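Local structure of uncharacterized protein (Parabacteroides merdae, 4R7F) at residues C60-T65 and R386-I391; S113-I118 and Y377-P382. The protein is of unknown function but carries an N-terminal domain of the type 9 secretion system plug protein family, so a link to protein secretion is possible. All blocks are in the same frame, centred on the assembly; numbering follows the deposited sequence.

Contacts 1 and 2 lie side by side, their centres about 3 Å apart, at one junction between the N-terminal immunoglobulin-like domain and a three-stranded antiparallel sheet of strands 181-187, 373-380 and 389-397. Along the chain the order is 60-65, 113-118, 377-382, 386-391, so contact 2 is nested inside the loop that contact 1 closes. On the N-terminal side strands 53-60 and 114-122 are paired, and Cys60 N lies 2.7 Å from Asn115 O, a probable hydrogen bond. On the other side, strands 373-380 and 389-397 are neighbours. Contact 2 joins strand to strand, 114-122 with 373-380; contact 1 joins the turn after 53-60 to residues just before 389-397. The chain's late strands return to its first domain.

Contact 1 (C60-T65 and R386-I391); sequences CNADWT and RYDRLI
Asp388 and the start of a tight turn at Asn61 and Ala62 exchange hydrogen bonds in both directions: the Asp388 N-H goes to the Asn61 side chain, and the Asp388 carboxylate takes the Ala62 N-H. The turn, a type I beta turn from Asn61 to Trp64, follows strand 53-60 of the N-terminal immunoglobulin-like domain, while Asp388 lies just ahead of strand 389-397. Ala62 N reaches Asp388 OD2 at 2.8 Å, nearly straight at 172°, on the anti lone pair of the oxygen. In return Asp388 N donates to Asn61 OD1 at 3.1 Å, from above the carbonyl plane rather than along a lone pair. Asp388 CG lies beside its own backbone N (chi1 -74°), which carries the carboxylate toward the turn; the Asp388 and Asn61 side chains cross at about a right angle, with the carboxylate and amide planes 56° apart. OD2 also presses on Ala62 CB at 3.3 Å. The other oxygen, OD1, forms a salt bridge with Lys182 of strand 181-187, at the far edge of the same sheet, so the buried carboxylate is held at both ends and probably remains charged. Three waters add further bridges: one donates to both Cys60 O and Asp388 O, a second accepts from Asn61 ND2 and donates to Arg386 O, and a third joins Asp63 N to Asp388 OD2. The Asp63 carboxylate is engaged within its own loop instead: OD1 accepts Thr65 N from above its plane, making an Asx turn, and also accepts from Thr65 OG1 on the syn side at 2.7 Å.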
loop_
_atom_site.group_PDB
_atom_site.type_symbol
_atom_site.label_atom_id
_atom_site.label_comp_id
_atom_site.label_asym_id
_atom_site.label_seq_id
_atom_site.Cartn_x
_atom_site.Cartn_y
_atom_site.Cartn_z
ATOM N N CYS A 60 -14.536 -2.511 -26.464
ATOM C CA CYS A 60 -13.233 -2.463 -27.100
ATOM C C CYS A 60 -12.398 -3.694 -26.858
ATOM O O CYS A 60 -12.529 -4.400 -25.876
ATOM C CB CYS A 60 -12.443 -1.237 -26.612
ATOM S SG CYS A 60 -13.273 0.339 -26.899
ATOM N N ASN A 61 -11.483 -3.922 -27.769
ATOM C CA ASN A 61 -10.496 -4.971 -27.588
ATOM C C ASN A 61 -9.339 -4.527 -26.704
ATOM O O ASN A 61 -9.340 -3.407 -26.199
ATOM C CB ASN A 61 -10.093 -5.505 -28.965
ATOM C CG ASN A 61 -11.141 -6.489 -29.498
ATOM O OD1 ASN A 61 -11.876 -7.131 -28.713
ATOM N ND2 ASN A 61 -11.248 -6.587 -30.802
ATOM N N ALA A 62 -8.382 -5.417 -26.473
ATOM C CA ALA A 62 -7.310 -5.174 -25.531
ATOM C C ALA A 62 -6.566 -3.871 -25.805
ATOM O O ALA A 62 -6.213 -3.161 -24.872
ATOM C CB ALA A 62 -6.343 -6.333 -25.539
ATOM N N ASP A 63 -6.356 -3.559 -27.082
ATOM C CA ASP A 63 -5.631 -2.353 -27.485
ATOM C C ASP A 63 -6.494 -1.088 -27.574
ATOM O O ASP A 63 -6.030 -0.054 -28.031
ATOM C CB ASP A 63 -4.865 -2.567 -28.804
ATOM C CG ASP A 63 -5.782 -2.737 -30.021
ATOM O OD1 ASP A 63 -7.011 -2.823 -29.882
ATOM O OD2 ASP A 63 -5.244 -2.812 -31.136
ATOM N N TRP A 64 -7.723 -1.169 -27.092
ATOM C CA TRP A 64 -8.649 -0.018 -27.022
ATOM C C TRP A 64 -9.129 0.463 -28.381
ATOM O O TRP A 64 -9.587 1.586 -28.502
ATOM C CB TRP A 64 -8.066 1.124 -26.170
ATOM C CG TRP A 64 -8.138 0.831 -24.729
ATOM C CD1 TRP A 64 -7.124 0.350 -23.921
ATOM C CD2 TRP A 64 -9.290 0.941 -23.894
ATOM N NE1 TRP A 64 -7.588 0.170 -22.634
ATOM C CE2 TRP A 64 -8.908 0.533 -22.588
ATOM C CE3 TRP A 64 -10.601 1.345 -24.112
ATOM C CZ2 TRP A 64 -9.787 0.542 -21.523
ATOM C CZ3 TRP A 64 -11.480 1.356 -23.041
ATOM C CH2 TRP A 64 -11.061 0.967 -21.758
ATOM N N THR A 65 -9.015 -0.392 -29.398
ATOM C CA THR A 65 -9.789 -0.235 -30.606
ATOM C C THR A 65 -11.122 -0.948 -30.395
ATOM O O THR A 65 -11.207 -1.907 -29.615
ATOM C CB THR A 65 -9.120 -0.886 -31.825
ATOM O OG1 THR A 65 -8.985 -2.297 -31.621
ATOM C CG2 THR A 65 -7.774 -0.281 -32.116
ATOM N N ARG A 386 -14.496 -13.952 -30.580
ATOM C CA ARG A 386 -14.846 -12.749 -31.334
ATOM C C ARG A 386 -14.319 -11.460 -30.692
ATOM O O ARG A 386 -14.450 -10.373 -31.272
ATOM C CB ARG A 386 -16.365 -12.679 -31.512
ATOM C CG ARG A 386 -16.951 -13.858 -32.273
ATOM C CD ARG A 386 -18.483 -13.884 -32.260
ATOM N NE ARG A 386 -19.152 -12.569 -32.344
ATOM C CZ ARG A 386 -19.162 -11.786 -33.422
ATOM N NH1 ARG A 386 -18.491 -12.137 -34.507
ATOM N NH2 ARG A 386 -19.828 -10.632 -33.424
ATOM N N TYR A 387 -13.745 -11.575 -29.492
ATOM C CA TYR A 387 -13.372 -10.404 -28.681
ATOM C C TYR A 387 -12.376 -10.770 -27.584
ATOM O O TYR A 387 -12.196 -11.945 -27.250
ATOM C CB TYR A 387 -14.600 -9.722 -28.071
ATOM C CG TYR A 387 -15.199 -10.457 -26.904
ATOM C CD1 TYR A 387 -15.940 -11.631 -27.097
ATOM C CD2 TYR A 387 -14.989 -10.019 -25.599
ATOM C CE1 TYR A 387 -16.460 -12.348 -26.015
ATOM C CE2 TYR A 387 -15.521 -10.718 -24.508
ATOM C CZ TYR A 387 -16.260 -11.875 -24.721
ATOM O OH TYR A 387 -16.803 -12.558 -23.654
ATOM N N ASP A 388 -11.711 -9.742 -27.064
ATOM C CA ASP A 388 -10.718 -9.885 -26.022
ATOM C C ASP A 388 -11.393 -9.812 -24.654
ATOM O O ASP A 388 -11.892 -8.751 -24.246
ATOM C CB ASP A 388 -9.697 -8.760 -26.095
ATOM C CG ASP A 388 -8.723 -8.900 -27.254
ATOM O OD1 ASP A 388 -8.424 -10.026 -27.676
ATOM O OD2 ASP A 388 -8.218 -7.861 -27.727
ATOM N N ARG A 389 -11.370 -10.940 -23.946
ATOM C CA ARG A 389 -11.767 -10.991 -22.538
ATOM C C ARG A 389 -10.643 -10.530 -21.663
ATOM O O ARG A 389 -9.466 -10.760 -21.971
ATOM C CB ARG A 389 -12.146 -12.410 -22.141
ATOM C CG ARG A 389 -13.410 -12.895 -22.829
ATOM C CD ARG A 389 -13.506 -14.407 -22.807
ATOM N NE ARG A 389 -13.743 -14.905 -21.451
ATOM C CZ ARG A 389 -13.704 -16.195 -21.124
ATOM N NH1 ARG A 389 -13.385 -17.096 -22.032
ATOM N NH2 ARG A 389 -13.953 -16.597 -19.888
ATOM N N LEU A 390 -11.017 -9.886 -20.569
ATOM C CA LEU A 390 -10.081 -9.465 -19.584
ATOM C C LEU A 390 -10.196 -10.458 -18.427
ATOM O O LEU A 390 -11.158 -10.414 -17.670
ATOM C CB LEU A 390 -10.418 -8.033 -19.163
ATOM C CG LEU A 390 -9.604 -7.422 -18.030
ATOM C CD1 LEU A 390 -8.141 -7.493 -18.384
ATOM C CD2 LEU A 390 -9.993 -5.984 -17.703
ATOM N N ILE A 391 -9.218 -11.350 -18.311
ATOM C CA ILE A 391 -9.286 -12.479 -17.401
ATOM C C ILE A 391 -8.467 -12.294 -16.127
ATOM O O ILE A 391 -8.541 -13.082 -15.189
ATOM C CB ILE A 391 -8.893 -13.801 -18.104
ATOM C CG1 ILE A 391 -7.462 -13.809 -18.630
ATOM C CG2 ILE A 391 -9.883 -14.135 -19.209
ATOM C CD1 ILE A 391 -6.940 -15.207 -18.917
HETATM O O HOH W 1 -11.172 -6.149 -24.262
HETATM O O HOH W 2 -13.353 -7.949 -31.925
HETATM O O HOH W 3 -6.144 -5.875 -29.201
#

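Contact 2 (S113-I118 and Y377-P382); sequences SGNYAI and YVYYRP
The Asn115 amide stands at the edge of the Tyr379 ring, with OD1 in the ring plane and the two flat groups turned 75° apart. Residues from the segments of contact 1 cover the two faces of that ring: Leu390 CD1 lies over one and Ala62 CB over the other. Tyr379 OH donates to Asn115 OD1 at 2.6 Å, in the carbonyl plane and on a lone pair, with a C=O...donor angle of 107°. The phenol thus runs from strand 373-380, the central strand of its three-stranded sheet, to strand 114-122 of the N-terminal immunoglobulin-like domain. Asn115 CG sits beside its own backbone N (chi1 -74°), and this brings the amide up to the phenol oxygen. OD1 accepts from Ser136 OG as well, on the adjacent strand 129-138, while ND2 donates to Asn61 O. With an alanine here, the buried hydroxyl of Tyr379 would probably lose its acceptor, and Asn61 O and Ser136 OG would each miss a mate. Further along the chain, Tyr380 turns its ring the other way, and Pro382 CD rests 3.7 Å above the centre of one face of that ring.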
loop_
_atom_site.group_PDB
_atom_site.type_symbol
_atom_site.label_atom_id
_atom_site.label_comp_id
_atom_site.label_asym_id
_atom_site.label_seq_id
_atom_site.Cartn_x
_atom_site.Cartn_y
_atom_site.Cartn_z
ATOM N N SER A 113 -16.704 -9.401 -20.258
ATOM C CA SER A 113 -15.596 -8.667 -19.734
ATOM C C SER A 113 -14.959 -7.853 -20.851
ATOM O O SER A 113 -15.336 -7.966 -22.013
ATOM C CB SER A 113 -14.593 -9.647 -19.130
ATOM O OG SER A 113 -13.949 -10.382 -20.136
ATOM N N GLY A 114 -13.952 -7.075 -20.499
ATOM C CA GLY A 114 -13.147 -6.373 -21.503
ATOM C C GLY A 114 -13.074 -4.886 -21.246
ATOM O O GLY A 114 -13.408 -4.395 -20.143
ATOM N N ASN A 115 -12.646 -4.171 -22.283
ATOM C CA ASN A 115 -12.471 -2.736 -22.217
ATOM C C ASN A 115 -13.752 -2.013 -22.679
ATOM O O ASN A 115 -14.305 -2.352 -23.732
ATOM C CB ASN A 115 -11.300 -2.357 -23.097
ATOM C CG ASN A 115 -9.962 -2.735 -22.488
ATOM O OD1 ASN A 115 -9.857 -2.951 -21.282
ATOM N ND2 ASN A 115 -8.935 -2.849 -23.333
ATOM N N TYR A 116 -14.215 -1.044 -21.904
ATOM C CA TYR A 116 -15.421 -0.252 -22.267
ATOM C C TYR A 116 -15.115 1.245 -22.377
ATOM O O TYR A 116 -14.379 1.801 -21.555
ATOM C CB TYR A 116 -16.558 -0.440 -21.260
ATOM C CG TYR A 116 -17.204 -1.804 -21.320
ATOM C CD1 TYR A 116 -16.719 -2.869 -20.567
ATOM C CD2 TYR A 116 -18.283 -2.035 -22.138
ATOM C CE1 TYR A 116 -17.286 -4.129 -20.655
ATOM C CE2 TYR A 116 -18.859 -3.284 -22.221
ATOM C CZ TYR A 116 -18.358 -4.320 -21.484
ATOM O OH TYR A 116 -18.964 -5.530 -21.578
ATOM N N ALA A 117 -15.677 1.878 -23.413
ATOM C CA ALA A 117 -15.587 3.298 -23.602
ATOM C C ALA A 117 -16.977 3.914 -23.618
ATOM O O ALA A 117 -17.851 3.534 -24.409
ATOM C CB ALA A 117 -14.851 3.608 -24.873
ATOM N N ILE A 118 -17.174 4.870 -22.713
ATOM C CA ILE A 118 -18.440 5.563 -22.553
ATOM C C ILE A 118 -18.338 6.895 -23.260
ATOM O O ILE A 118 -17.575 7.754 -22.831
ATOM C CB ILE A 118 -18.769 5.810 -21.066
ATOM C CG1 ILE A 118 -18.886 4.492 -20.318
ATOM C CG2 ILE A 118 -20.061 6.575 -20.931
ATOM C CD1 ILE A 118 -19.719 3.437 -21.018
ATOM N N TYR A 377 -2.721 -5.870 -17.041
ATOM C CA TYR A 377 -3.993 -6.297 -17.597
ATOM C C TYR A 377 -3.712 -7.477 -18.503
ATOM O O TYR A 377 -2.889 -7.372 -19.416
ATOM C CB TYR A 377 -4.594 -5.187 -18.479
ATOM C CG TYR A 377 -5.140 -3.975 -17.747
ATOM C CD1 TYR A 377 -4.303 -3.045 -17.162
ATOM C CD2 TYR A 377 -6.485 -3.770 -17.655
ATOM C CE1 TYR A 377 -4.814 -1.930 -16.492
ATOM C CE2 TYR A 377 -7.004 -2.673 -17.017
ATOM C CZ TYR A 377 -6.166 -1.751 -16.439
ATOM O OH TYR A 377 -6.720 -0.668 -15.804
ATOM N N VAL A 378 -4.433 -8.565 -18.274
ATOM C CA VAL A 378 -4.266 -9.782 -19.002
ATOM C C VAL A 378 -5.554 -10.066 -19.776
ATOM O O VAL A 378 -6.554 -10.368 -19.180
ATOM C CB VAL A 378 -3.986 -10.944 -18.033
ATOM C CG1 VAL A 378 -3.888 -12.255 -18.804
ATOM C CG2 VAL A 378 -2.713 -10.689 -17.236
ATOM N N TYR A 379 -5.485 -9.981 -21.099
ATOM C CA TYR A 379 -6.591 -10.197 -21.997
ATOM C C TYR A 379 -6.428 -11.544 -22.699
ATOM O O TYR A 379 -5.306 -11.996 -22.947
ATOM C CB TYR A 379 -6.619 -9.104 -23.063
ATOM C CG TYR A 379 -6.849 -7.744 -22.516
ATOM C CD1 TYR A 379 -8.124 -7.253 -22.344
ATOM C CD2 TYR A 379 -5.800 -6.960 -22.118
ATOM C CE1 TYR A 379 -8.339 -5.981 -21.840
ATOM C CE2 TYR A 379 -6.005 -5.714 -21.579
ATOM C CZ TYR A 379 -7.267 -5.215 -21.458
ATOM O OH TYR A 379 -7.452 -3.957 -20.892
ATOM N N TYR A 380 -7.547 -12.186 -23.026
ATOM C CA TYR A 380 -7.495 -13.574 -23.488
ATOM C C TYR A 380 -8.309 -13.675 -24.729
ATOM O O TYR A 380 -9.487 -13.281 -24.720
ATOM C CB TYR A 380 -8.094 -14.518 -22.446
ATOM C CG TYR A 380 -8.366 -15.954 -22.896
ATOM C CD1 TYR A 380 -7.334 -16.764 -23.358
ATOM C CD2 TYR A 380 -9.617 -16.548 -22.727
ATOM C CE1 TYR A 380 -7.546 -18.103 -23.697
ATOM C CE2 TYR A 380 -9.851 -17.894 -23.077
ATOM C CZ TYR A 380 -8.806 -18.660 -23.572
ATOM O OH TYR A 380 -8.963 -19.979 -23.940
ATOM N N ARG A 381 -7.684 -14.200 -25.789
ATOM C CA ARG A 381 -8.392 -14.447 -27.042
ATOM C C ARG A 381 -7.931 -15.650 -27.837
ATOM O O ARG A 381 -7.027 -15.561 -28.674
ATOM C CB ARG A 381 -8.344 -13.236 -27.915
ATOM C CG ARG A 381 -9.332 -13.367 -29.042
ATOM C CD ARG A 381 -9.641 -12.030 -29.592
ATOM N NE ARG A 381 -10.314 -12.170 -30.851
ATOM C CZ ARG A 381 -10.567 -11.146 -31.651
ATOM N NH1 ARG A 381 -10.229 -9.905 -31.294
ATOM N NH2 ARG A 381 -11.178 -11.367 -32.797
ATOM N N PRO A 382 -8.578 -16.787 -27.597
ATOM C CA PRO A 382 -8.223 -18.015 -28.329
ATOM C C PRO A 382 -8.743 -17.955 -29.765
ATOM O O PRO A 382 -9.601 -17.125 -30.047
ATOM C CB PRO A 382 -8.956 -19.102 -27.537
ATOM C CG PRO A 382 -10.198 -18.416 -27.036
ATOM C CD PRO A 382 -9.808 -16.948 -26.802
#